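Local coordinates for alpha-1,3-glucanase (Paenibacillus glycanilyticus, PDB 6K0P), which hydrolyses alpha-1,3-glucan through its glycoside hydrolase family 87 catalytic domain, here an engineered variant holding nigerose, at residues C308-V313 and N318-N323; N222-L227 and F287-G292; T376-T381 and A387-Y392. The protein carries 1 engineered substitution. One frame throughout, in Å; residues are numbered along the deposited sequence.

Contact 1 of 3, residues C308-V313 and N318-N323. With GLC (alpha-D-glucopyranose), chain B; GLC (alpha-D-glucopyranose), chain C.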
loop_
_atom_site.group_PDB
_atom_site.type_symbol
_atom_site.label_atom_id
_atom_site.label_comp_id
_atom_site.label_asym_id
_atom_site.label_seq_id
_atom_site.Cartn_x
_atom_site.Cartn_y
_atom_site.Cartn_z
ATOM N N CYS A 308 -9.530 -1.864 -5.383
ATOM C CA CYS A 308 -9.055 -2.391 -4.107
ATOM C C CYS A 308 -8.933 -3.901 -4.209
ATOM O O CYS A 308 -9.541 -4.528 -5.084
ATOM C CB CYS A 308 -10.046 -2.146 -2.956
ATOM S SG CYS A 308 -10.674 -0.470 -2.816
ATOM N N LEU A 309 -8.185 -4.491 -3.265
ATOM C CA LEU A 309 -8.307 -5.931 -3.045
ATOM C C LEU A 309 -9.625 -6.257 -2.359
ATOM O O LEU A 309 -10.397 -7.089 -2.844
ATOM C CB LEU A 309 -7.126 -6.482 -2.236
ATOM C CG LEU A 309 -7.313 -7.929 -1.728
ATOM C CD1 LEU A 309 -7.665 -8.896 -2.870
ATOM C CD2 LEU A 309 -6.076 -8.433 -0.973
ATOM N N TYR A 310 -9.909 -5.601 -1.234
ATOM C CA TYR A 310 -11.080 -5.944 -0.440
ATOM C C TYR A 310 -11.484 -4.749 0.412
ATOM O O TYR A 310 -10.624 -4.056 0.973
ATOM C CB TYR A 310 -10.804 -7.154 0.462
ATOM C CG TYR A 310 -12.024 -7.577 1.241
ATOM C CD1 TYR A 310 -13.104 -8.171 0.600
ATOM C CD2 TYR A 310 -12.113 -7.353 2.607
ATOM C CE1 TYR A 310 -14.242 -8.547 1.301
ATOM C CE2 TYR A 310 -13.238 -7.741 3.316
ATOM C CZ TYR A 310 -14.299 -8.324 2.657
ATOM O OH TYR A 310 -15.432 -8.677 3.364
ATOM N N TRP A 311 -12.800 -4.533 0.515
ATOM C CA TRP A 311 -13.395 -3.442 1.287
ATOM C C TRP A 311 -14.480 -4.092 2.137
ATOM O O TRP A 311 -15.615 -4.263 1.680
ATOM C CB TRP A 311 -13.970 -2.396 0.345
ATOM C CG TRP A 311 -14.499 -1.163 1.013
ATOM C CD1 TRP A 311 -15.669 -1.040 1.719
ATOM C CD2 TRP A 311 -13.893 0.129 1.011
ATOM N NE1 TRP A 311 -15.817 0.255 2.164
ATOM C CE2 TRP A 311 -14.738 0.991 1.749
ATOM C CE3 TRP A 311 -12.707 0.642 0.474
ATOM C CZ2 TRP A 311 -14.439 2.338 1.949
ATOM C CZ3 TRP A 311 -12.412 1.978 0.666
ATOM C CH2 TRP A 311 -13.275 2.814 1.405
ATOM N N GLY A 312 -14.122 -4.454 3.369
ATOM C CA GLY A 312 -15.049 -5.175 4.223
ATOM C C GLY A 312 -16.099 -4.258 4.817
ATOM O O GLY A 312 -15.845 -3.094 5.110
ATOM N N VAL A 313 -17.307 -4.803 4.968
ATOM C CA VAL A 313 -18.439 -4.105 5.570
ATOM C C VAL A 313 -19.065 -5.078 6.561
ATOM O O VAL A 313 -19.710 -6.051 6.154
ATOM C CB VAL A 313 -19.469 -3.663 4.520
ATOM C CG1 VAL A 313 -20.591 -2.894 5.189
ATOM C CG2 VAL A 313 -18.798 -2.827 3.425
ATOM N N ASN A 318 -12.124 -12.942 9.473
ATOM C CA ASN A 318 -11.488 -13.281 8.209
ATOM C C ASN A 318 -9.976 -13.196 8.337
ATOM O O ASN A 318 -9.438 -12.559 9.246
ATOM C CB ASN A 318 -11.979 -12.352 7.097
ATOM C CG ASN A 318 -13.480 -12.372 6.972
ATOM O OD1 ASN A 318 -14.059 -13.386 6.577
ATOM N ND2 ASN A 318 -14.127 -11.273 7.341
ATOM N N THR A 319 -9.288 -13.849 7.403
ATOM C CA THR A 319 -7.831 -13.904 7.403
ATOM C C THR A 319 -7.340 -13.529 6.015
ATOM O O THR A 319 -7.704 -14.182 5.032
ATOM C CB THR A 319 -7.330 -15.298 7.787
ATOM O OG1 THR A 319 -7.746 -15.600 9.127
ATOM C CG2 THR A 319 -5.808 -15.365 7.709
ATOM N N PHE A 320 -6.548 -12.462 5.937
ATOM C CA PHE A 320 -5.823 -12.085 4.726
ATOM C C PHE A 320 -4.350 -12.241 5.070
ATOM O O PHE A 320 -3.832 -11.502 5.907
ATOM C CB PHE A 320 -6.136 -10.638 4.347
ATOM C CG PHE A 320 -7.481 -10.459 3.704
ATOM C CD1 PHE A 320 -8.634 -10.455 4.478
ATOM C CD2 PHE A 320 -7.600 -10.310 2.327
ATOM C CE1 PHE A 320 -9.885 -10.295 3.890
ATOM C CE2 PHE A 320 -8.850 -10.148 1.732
ATOM C CZ PHE A 320 -9.989 -10.142 2.515
ATOM N N LYS A 321 -3.679 -13.203 4.437
ATOM C CA LYS A 321 -2.323 -13.562 4.827
ATOM C C LYS A 321 -1.461 -13.802 3.597
ATOM O O LYS A 321 -1.915 -14.408 2.626
ATOM C CB LYS A 321 -2.346 -14.824 5.711
ATOM C CG LYS A 321 -1.010 -15.347 6.196
ATOM C CD LYS A 321 -1.243 -16.662 6.949
ATOM C CE LYS A 321 0.037 -17.192 7.568
ATOM N NZ LYS A 321 -0.201 -18.486 8.260
ATOM N N ASN A 322 -0.219 -13.315 3.643
ATOM C CA ASN A 322 0.809 -13.613 2.630
ATOM C C ASN A 322 0.467 -13.061 1.247
ATOM O O ASN A 322 0.946 -13.581 0.236
ATOM C CB ASN A 322 1.128 -15.112 2.538
ATOM C CG ASN A 322 1.630 -15.684 3.842
ATOM O OD1 ASN A 322 2.113 -14.964 4.719
ATOM N ND2 ASN A 322 1.525 -17.001 3.973
ATOM N N ASN A 323 -0.336 -12.002 1.178
ATOM C CA ASN A 323 -0.777 -11.470 -0.101
ATOM C C ASN A 323 0.123 -10.329 -0.561
ATOM O O ASN A 323 0.834 -9.704 0.232
ATOM C CB ASN A 323 -2.224 -10.979 -0.017
ATOM C CG ASN A 323 -3.183 -12.084 0.384
ATOM O OD1 ASN A 323 -3.274 -13.099 -0.289
ATOM N ND2 ASN A 323 -3.886 -11.898 1.498
HETATM C C1 GLC B . -14.631 5.921 -1.624
HETATM C C2 GLC B . -16.022 5.339 -1.472
HETATM C C3 GLC B . -15.917 3.870 -1.130
HETATM C C4 GLC B . -15.050 3.147 -2.154
HETATM C C5 GLC B . -13.690 3.787 -2.196
HETATM C C6 GLC B . -12.808 3.231 -3.303
HETATM O O1 GLC B . -14.080 5.923 -0.351
HETATM O O2 GLC B . -16.703 6.103 -0.471
HETATM O O3 GLC B . -17.208 3.307 -1.275
HETATM O O4 GLC B . -14.889 1.791 -1.822
HETATM O O5 GLC B . -13.841 5.144 -2.474
HETATM O O6 GLC B . -13.372 3.268 -4.584
HETATM C C1 GLC C . -17.550 2.343 -0.208
HETATM C C2 GLC C . -18.864 1.651 -0.553
HETATM C C3 GLC C . -20.009 2.631 -0.322
HETATM C C4 GLC C . -19.962 3.183 1.101
HETATM C C5 GLC C . -18.577 3.773 1.375
HETATM C C6 GLC C . -18.424 4.321 2.795
HETATM O O2 GLC C . -18.835 1.253 -1.910
HETATM O O3 GLC C . -21.251 2.009 -0.582
HETATM O O4 GLC C . -20.956 4.175 1.253
HETATM O O5 GLC C . -17.586 2.786 1.141
HETATM O O6 GLC C . -18.696 3.313 3.749
#
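The rings of Tyr310 and Phe320 meet inside the coil at a slant, their planes 32° apart and their centroids separated by 5.2 Å. Phe320 approaches with the end of its ring: CZ comes within 3.5 Å of Tyr310 CD2 and lies as near to CG, while CE2 lies beside the tyrosine CB. Leu309 also reaches the phenylalanine, its CD2 4.1 Å from Phe320 CD2. With CG anti to the backbone N (chi1 -177°), the Tyr310 ring is set against Phe320 CZ, and its hydroxyl lies beyond this apolar cluster, hydrogen-bonded to the carbonyl of Gly290 and to Ser315.

One residue on, the strand presents Trp311 to the bound sugar. One face of the indole carries the nigerose: O4 of the chain B glucose sits 3.4 Å from Trp311 CE3, and C1 of the chain C glucose rests above the same face, displaced toward the rim. Val313 CG2 lies in the ring plane at an edge. Asp282, Lys286 and Arg280 supply hydrogen bonds to glucose, complementing this flat platform. Were the indole replaced by an alanine, both glucose units would probably lose the face they rest on and be less firmly oriented.

Consecutive residues of one strand thus turn Tyr310 into the core and Trp311 into the glycan pocket. Inside, the association with 318-323 is by apolar contact; outside, an aromatic platform takes the sugar, as is common in carbohydrate-binding clefts.

Contact 2 of 3, residues N222-L227 and F287-G292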
loop_
_atom_site.group_PDB
_atom_site.type_symbol
_atom_site.label_atom_id
_atom_site.label_comp_id
_atom_site.label_asym_id
_atom_site.label_seq_id
_atom_site.Cartn_x
_atom_site.Cartn_y
_atom_site.Cartn_z
ATOM N N ASN A 222 -14.116 -12.271 -16.810
ATOM C CA ASN A 222 -14.858 -11.181 -17.433
ATOM C C ASN A 222 -16.152 -10.878 -16.695
ATOM O O ASN A 222 -17.035 -10.206 -17.237
ATOM C CB ASN A 222 -15.107 -11.441 -18.921
ATOM C CG ASN A 222 -15.981 -12.651 -19.174
ATOM O OD1 ASN A 222 -16.612 -13.186 -18.265
ATOM N ND2 ASN A 222 -16.020 -13.092 -20.426
ATOM N N SER A 223 -16.274 -11.358 -15.464
ATOM C CA SER A 223 -17.485 -11.173 -14.687
ATOM C C SER A 223 -17.120 -11.234 -13.219
ATOM O O SER A 223 -15.999 -11.594 -12.849
ATOM C CB SER A 223 -18.486 -12.276 -14.998
ATOM O OG SER A 223 -17.970 -13.524 -14.550
ATOM N N LYS A 224 -18.089 -10.885 -12.382
ATOM C CA LYS A 224 -18.020 -11.202 -10.964
ATOM C C LYS A 224 -18.458 -12.647 -10.771
ATOM O O LYS A 224 -19.558 -13.037 -11.179
ATOM C CB LYS A 224 -18.904 -10.234 -10.184
ATOM C CG LYS A 224 -18.166 -8.992 -9.767
ATOM C CD LYS A 224 -17.230 -9.306 -8.601
ATOM C CE LYS A 224 -16.135 -8.267 -8.514
ATOM N NZ LYS A 224 -15.448 -8.391 -7.208
ATOM N N ILE A 225 -17.583 -13.446 -10.179
ATOM C CA ILE A 225 -17.812 -14.872 -9.992
ATOM C C ILE A 225 -18.350 -15.078 -8.583
ATOM O O ILE A 225 -17.659 -14.796 -7.593
ATOM C CB ILE A 225 -16.522 -15.664 -10.243
ATOM C CG1 ILE A 225 -16.135 -15.545 -11.719
ATOM C CG2 ILE A 225 -16.725 -17.119 -9.888
ATOM C CD1 ILE A 225 -14.703 -15.937 -12.014
ATOM N N PHE A 226 -19.589 -15.569 -8.487
ATOM C CA PHE A 226 -20.273 -15.670 -7.205
ATOM C C PHE A 226 -20.007 -17.012 -6.541
ATOM O O PHE A 226 -20.095 -18.072 -7.182
ATOM C CB PHE A 226 -21.774 -15.413 -7.366
ATOM C CG PHE A 226 -22.093 -13.959 -7.475
ATOM C CD1 PHE A 226 -21.989 -13.310 -8.693
ATOM C CD2 PHE A 226 -22.412 -13.217 -6.345
ATOM C CE1 PHE A 226 -22.236 -11.951 -8.800
ATOM C CE2 PHE A 226 -22.667 -11.868 -6.440
ATOM C CZ PHE A 226 -22.568 -11.222 -7.669
ATOM N N LEU A 227 -19.669 -16.957 -5.257
ATOM C CA LEU A 227 -19.457 -18.143 -4.443
ATOM C C LEU A 227 -20.654 -18.254 -3.516
ATOM O O LEU A 227 -20.966 -17.310 -2.781
ATOM C CB LEU A 227 -18.159 -18.046 -3.635
ATOM C CG LEU A 227 -16.882 -17.778 -4.439
ATOM C CD1 LEU A 227 -15.643 -17.996 -3.551
ATOM C CD2 LEU A 227 -16.827 -18.658 -5.667
ATOM N N PHE A 287 -11.473 -6.515 -6.121
ATOM C CA PHE A 287 -11.277 -7.858 -6.665
ATOM C C PHE A 287 -12.177 -8.870 -5.966
ATOM O O PHE A 287 -12.794 -9.721 -6.620
ATOM C CB PHE A 287 -9.810 -8.289 -6.579
ATOM C CG PHE A 287 -9.596 -9.747 -6.904
ATOM C CD1 PHE A 287 -9.953 -10.253 -8.150
ATOM C CD2 PHE A 287 -9.046 -10.605 -5.972
ATOM C CE1 PHE A 287 -9.770 -11.596 -8.442
ATOM C CE2 PHE A 287 -8.847 -11.951 -6.264
ATOM C CZ PHE A 287 -9.216 -12.444 -7.493
ATOM N N ILE A 288 -12.276 -8.787 -4.644
ATOM C CA ILE A 288 -13.163 -9.639 -3.861
ATOM C C ILE A 288 -14.205 -8.746 -3.205
ATOM O O ILE A 288 -13.855 -7.803 -2.480
ATOM C CB ILE A 288 -12.399 -10.447 -2.801
ATOM C CG1 ILE A 288 -11.460 -11.453 -3.465
ATOM C CG2 ILE A 288 -13.381 -11.168 -1.865
ATOM C CD1 ILE A 288 -10.389 -11.998 -2.520
ATOM N N ASP A 289 -15.478 -9.039 -3.462
ATOM C CA ASP A 289 -16.585 -8.501 -2.691
ATOM C C ASP A 289 -17.036 -9.564 -1.703
ATOM O O ASP A 289 -17.080 -10.756 -2.028
ATOM C CB ASP A 289 -17.762 -8.156 -3.605
ATOM C CG ASP A 289 -17.421 -7.087 -4.617
ATOM O OD1 ASP A 289 -17.016 -5.991 -4.202
ATOM O OD2 ASP A 289 -17.567 -7.354 -5.823
ATOM N N GLY A 290 -17.359 -9.134 -0.494
ATOM C CA GLY A 290 -17.845 -10.072 0.498
ATOM C C GLY A 290 -18.460 -9.338 1.662
ATOM O O GLY A 290 -17.933 -9.378 2.778
ATOM N N ASN A 291 -19.554 -8.634 1.396
ATOM C CA ASN A 291 -20.172 -7.818 2.431
ATOM C C ASN A 291 -20.690 -8.711 3.548
ATOM O O ASN A 291 -21.445 -9.658 3.310
ATOM C CB ASN A 291 -21.311 -6.988 1.842
ATOM C CG ASN A 291 -20.809 -5.807 1.027
ATOM O OD1 ASN A 291 -19.681 -5.345 1.207
ATOM N ND2 ASN A 291 -21.651 -5.311 0.126
ATOM N N GLY A 292 -20.250 -8.416 4.770
ATOM C CA GLY A 292 -20.623 -9.209 5.921
ATOM C C GLY A 292 -19.977 -10.572 6.011
ATOM O O GLY A 292 -20.369 -11.365 6.872
#
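Lys224 NZ is gripped by several oxygens at once, the shortest bond across this contact being the 2.7 Å salt bridge to Asp289 OD2. The contact spans two strands of the parallel beta-helix, 224-227 and 286-289, which are separated by strand 256-259 lying between them and pairing with both. Lysine and aspartate therefore reach over one intervening coil. The ammonium group also makes a weak hydrogen bond to the carbonyl oxygen of Phe287, with NZ and O 3.0 Å apart. Outside the two segments it bonds to the backbone oxygens of Lys286 and Phe257, so acceptors from the next two strands, 256-259 and 286-289, meet on a nitrogen supplied by the first.

The lysine chain bends at its second torsion (chi2 -75°) and then runs extended, which carries the amine past strand 256-259 to Asp289. Asp289 points its CB toward 222-227, and the two side chains cross at about a right angle. The surrounding carbonyls would be expected to stabilise the positive charge, with the aspartate balancing it. Even the aliphatic part of the lysine stays close to the acid, CE standing 3.2 Å from Asp289 OD2. The ammonium nitrogen meets that oxygen from above the carboxylate plane, 61° out of it.

Contact 3 of 3, residues T376-T381 and A387-Y392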
loop_
_atom_site.group_PDB
_atom_site.type_symbol
_atom_site.label_atom_id
_atom_site.label_comp_id
_atom_site.label_asym_id
_atom_site.label_seq_id
_atom_site.Cartn_x
_atom_site.Cartn_y
_atom_site.Cartn_z
ATOM N N THR A 376 -0.881 -7.111 11.304
ATOM C CA THR A 376 0.444 -7.498 11.778
ATOM C C THR A 376 1.364 -7.821 10.611
ATOM O O THR A 376 0.928 -8.378 9.598
ATOM C CB THR A 376 0.377 -8.712 12.718
ATOM O OG1 THR A 376 -0.265 -9.808 12.049
ATOM C CG2 THR A 376 -0.412 -8.375 13.985
ATOM N N ASN A 377 2.644 -7.477 10.763
ATOM C CA ASN A 377 3.664 -7.839 9.781
ATOM C C ASN A 377 3.270 -7.336 8.393
ATOM O O ASN A 377 3.184 -8.094 7.428
ATOM C CB ASN A 377 3.921 -9.353 9.783
ATOM C CG ASN A 377 4.202 -9.898 11.174
ATOM O OD1 ASN A 377 5.094 -9.413 11.867
ATOM N ND2 ASN A 377 3.436 -10.900 11.589
ATOM N N LEU A 378 3.025 -6.033 8.306
ATOM C CA LEU A 378 2.514 -5.431 7.081
ATOM C C LEU A 378 3.531 -4.456 6.509
ATOM O O LEU A 378 4.162 -3.691 7.251
ATOM C CB LEU A 378 1.204 -4.686 7.343
ATOM C CG LEU A 378 0.035 -5.499 7.908
ATOM C CD1 LEU A 378 -1.207 -4.611 8.029
ATOM C CD2 LEU A 378 -0.268 -6.714 7.027
ATOM N N THR A 379 3.679 -4.474 5.186
ATOM C CA THR A 379 4.514 -3.515 4.480
ATOM C C THR A 379 3.647 -2.756 3.491
ATOM O O THR A 379 2.849 -3.361 2.766
ATOM C CB THR A 379 5.641 -4.240 3.748
ATOM O OG1 THR A 379 6.538 -4.791 4.720
ATOM C CG2 THR A 379 6.393 -3.289 2.812
ATOM N N ALA A 380 3.786 -1.430 3.474
ATOM C CA ALA A 380 3.067 -0.588 2.520
ATOM C C ALA A 380 4.006 0.516 2.058
ATOM O O ALA A 380 4.405 1.364 2.859
ATOM C CB ALA A 380 1.798 -0.009 3.146
ATOM N N THR A 381 4.363 0.508 0.774
ATOM C CA THR A 381 5.340 1.455 0.248
ATOM C C THR A 381 4.805 2.076 -1.035
ATOM O O THR A 381 3.873 1.560 -1.653
ATOM C CB THR A 381 6.673 0.777 -0.063
ATOM O OG1 THR A 381 6.465 -0.234 -1.055
ATOM C CG2 THR A 381 7.268 0.143 1.199
ATOM N N ALA A 387 -2.518 7.385 3.123
ATOM C CA ALA A 387 -1.529 6.899 4.078
ATOM C C ALA A 387 -1.167 5.436 3.836
ATOM O O ALA A 387 -1.921 4.675 3.228
ATOM C CB ALA A 387 -2.034 7.078 5.520
ATOM N N ALA A 388 0.007 5.041 4.339
ATOM C CA ALA A 388 0.356 3.622 4.332
ATOM C C ALA A 388 -0.583 2.823 5.230
ATOM O O ALA A 388 -1.051 1.739 4.858
ATOM C CB ALA A 388 1.820 3.439 4.745
ATOM N N PHE A 389 -0.878 3.348 6.417
ATOM C CA PHE A 389 -1.744 2.693 7.388
ATOM C C PHE A 389 -2.683 3.748 7.950
ATOM O O PHE A 389 -2.249 4.856 8.263
ATOM C CB PHE A 389 -0.908 2.076 8.528
ATOM C CG PHE A 389 0.150 1.133 8.045
ATOM C CD1 PHE A 389 -0.172 -0.185 7.738
ATOM C CD2 PHE A 389 1.459 1.566 7.865
ATOM C CE1 PHE A 389 0.795 -1.050 7.259
ATOM C CE2 PHE A 389 2.432 0.701 7.391
ATOM C CZ PHE A 389 2.097 -0.613 7.096
ATOM N N ALA A 390 -3.967 3.416 8.070
ATOM C CA ALA A 390 -4.931 4.398 8.548
ATOM C C ALA A 390 -5.953 3.731 9.447
ATOM O O ALA A 390 -6.538 2.705 9.082
ATOM C CB ALA A 390 -5.639 5.099 7.383
ATOM N N VAL A 391 -6.179 4.329 10.614
ATOM C CA VAL A 391 -7.171 3.827 11.556
ATOM C C VAL A 391 -8.105 4.972 11.918
ATOM O O VAL A 391 -7.658 6.024 12.398
ATOM C CB VAL A 391 -6.530 3.162 12.789
ATOM C CG1 VAL A 391 -5.603 4.101 13.534
ATOM C CG2 VAL A 391 -7.601 2.588 13.716
ATOM N N TYR A 392 -9.389 4.783 11.648
ATOM C CA TYR A 392 -10.417 5.789 11.872
ATOM C C TYR A 392 -11.337 5.252 12.962
ATOM O O TYR A 392 -12.246 4.461 12.687
ATOM C CB TYR A 392 -11.173 6.056 10.573
ATOM C CG TYR A 392 -10.292 6.472 9.403
ATOM C CD1 TYR A 392 -9.911 7.799 9.227
ATOM C CD2 TYR A 392 -9.849 5.533 8.475
ATOM C CE1 TYR A 392 -9.113 8.178 8.151
ATOM C CE2 TYR A 392 -9.059 5.906 7.398
ATOM C CZ TYR A 392 -8.690 7.219 7.244
ATOM O OH TYR A 392 -7.892 7.585 6.179
#
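Phe389 pushes the end of its ring against the backbone and side chains of 376-381, overlapping Leu378 and Ala380 together. Leu378 takes the ring at its edge: CB lies near the ring plane, 3.7 Å from Phe389 CE1, and the methyl CD1 approaches the same carbon more distantly, at 4.2 Å. The next ring atom, CZ, lies 3.7 Å from Leu378 O and, at a slant, 4.0 Å from Ala380 CB. The tip of the phenylalanine is thus lodged between two residues whose CB atoms both face 387-392, while the CB of Thr379, between them in sequence, points away. The first torsion helps explain the reach: Phe389 has CG anti to its carbonyl carbon (chi1 -55°), bringing the ring to Leu378 although the CB bond itself is directed to one side.

Next to the ring, two small residues allow a close approach. Ala380 and Ala388 bring their CB atoms to 3.8 Å, and the alanine backbones are correspondingly near, with the two CA atoms 5.3 Å apart. The methyl of Ala388 also lies 3.8 Å from Ala380 O, and that of Ala380 equally near Ala388 O, a reciprocal fit.

All five touching residues are buried, and the interaction between the segments is apolar packing. Around them, Leu402 and Asn347 of adjoining strands touch Phe389 and Leu378, and Ser356 of a loop meets Ala380. Thr379, turned the other way, hydrogen-bonds through OG1 to the backbone N of Ala15.

The axes of strands 378-381 and 389-392 run at 108° to each other, 10.1 Å apart at closest approach. Such strands from different faces, meeting through inward side chains at a corner of the coil, are typical of the right-handed parallel beta-helix of the pectate-lyase-like clan to which this catalytic region belongs.

How the contacts relate
Along the chain contact 2 closes before contact 1 opens, and contact 3 follows, all within the catalytic beta-helix region. Contacts 1 and 2 are direct neighbours, their centres 12 Å apart, because strands 286-289 and 308-313 pair in parallel; Val313 O and Gly292 N, 2.8 Å apart, probably form a hydrogen bond between them. Contact 3 lies about 13 Å from contact 1 between centres without touching it, and 24 Å from contact 2. Contacts 1 and 3 pack the inside of the coils, whereas contact 2 links two coils across the one between them through a salt bridge and lysine-to-backbone bonds. The series therefore follows the stacked coils along a wall that, at contact 1, carries bound nigerose.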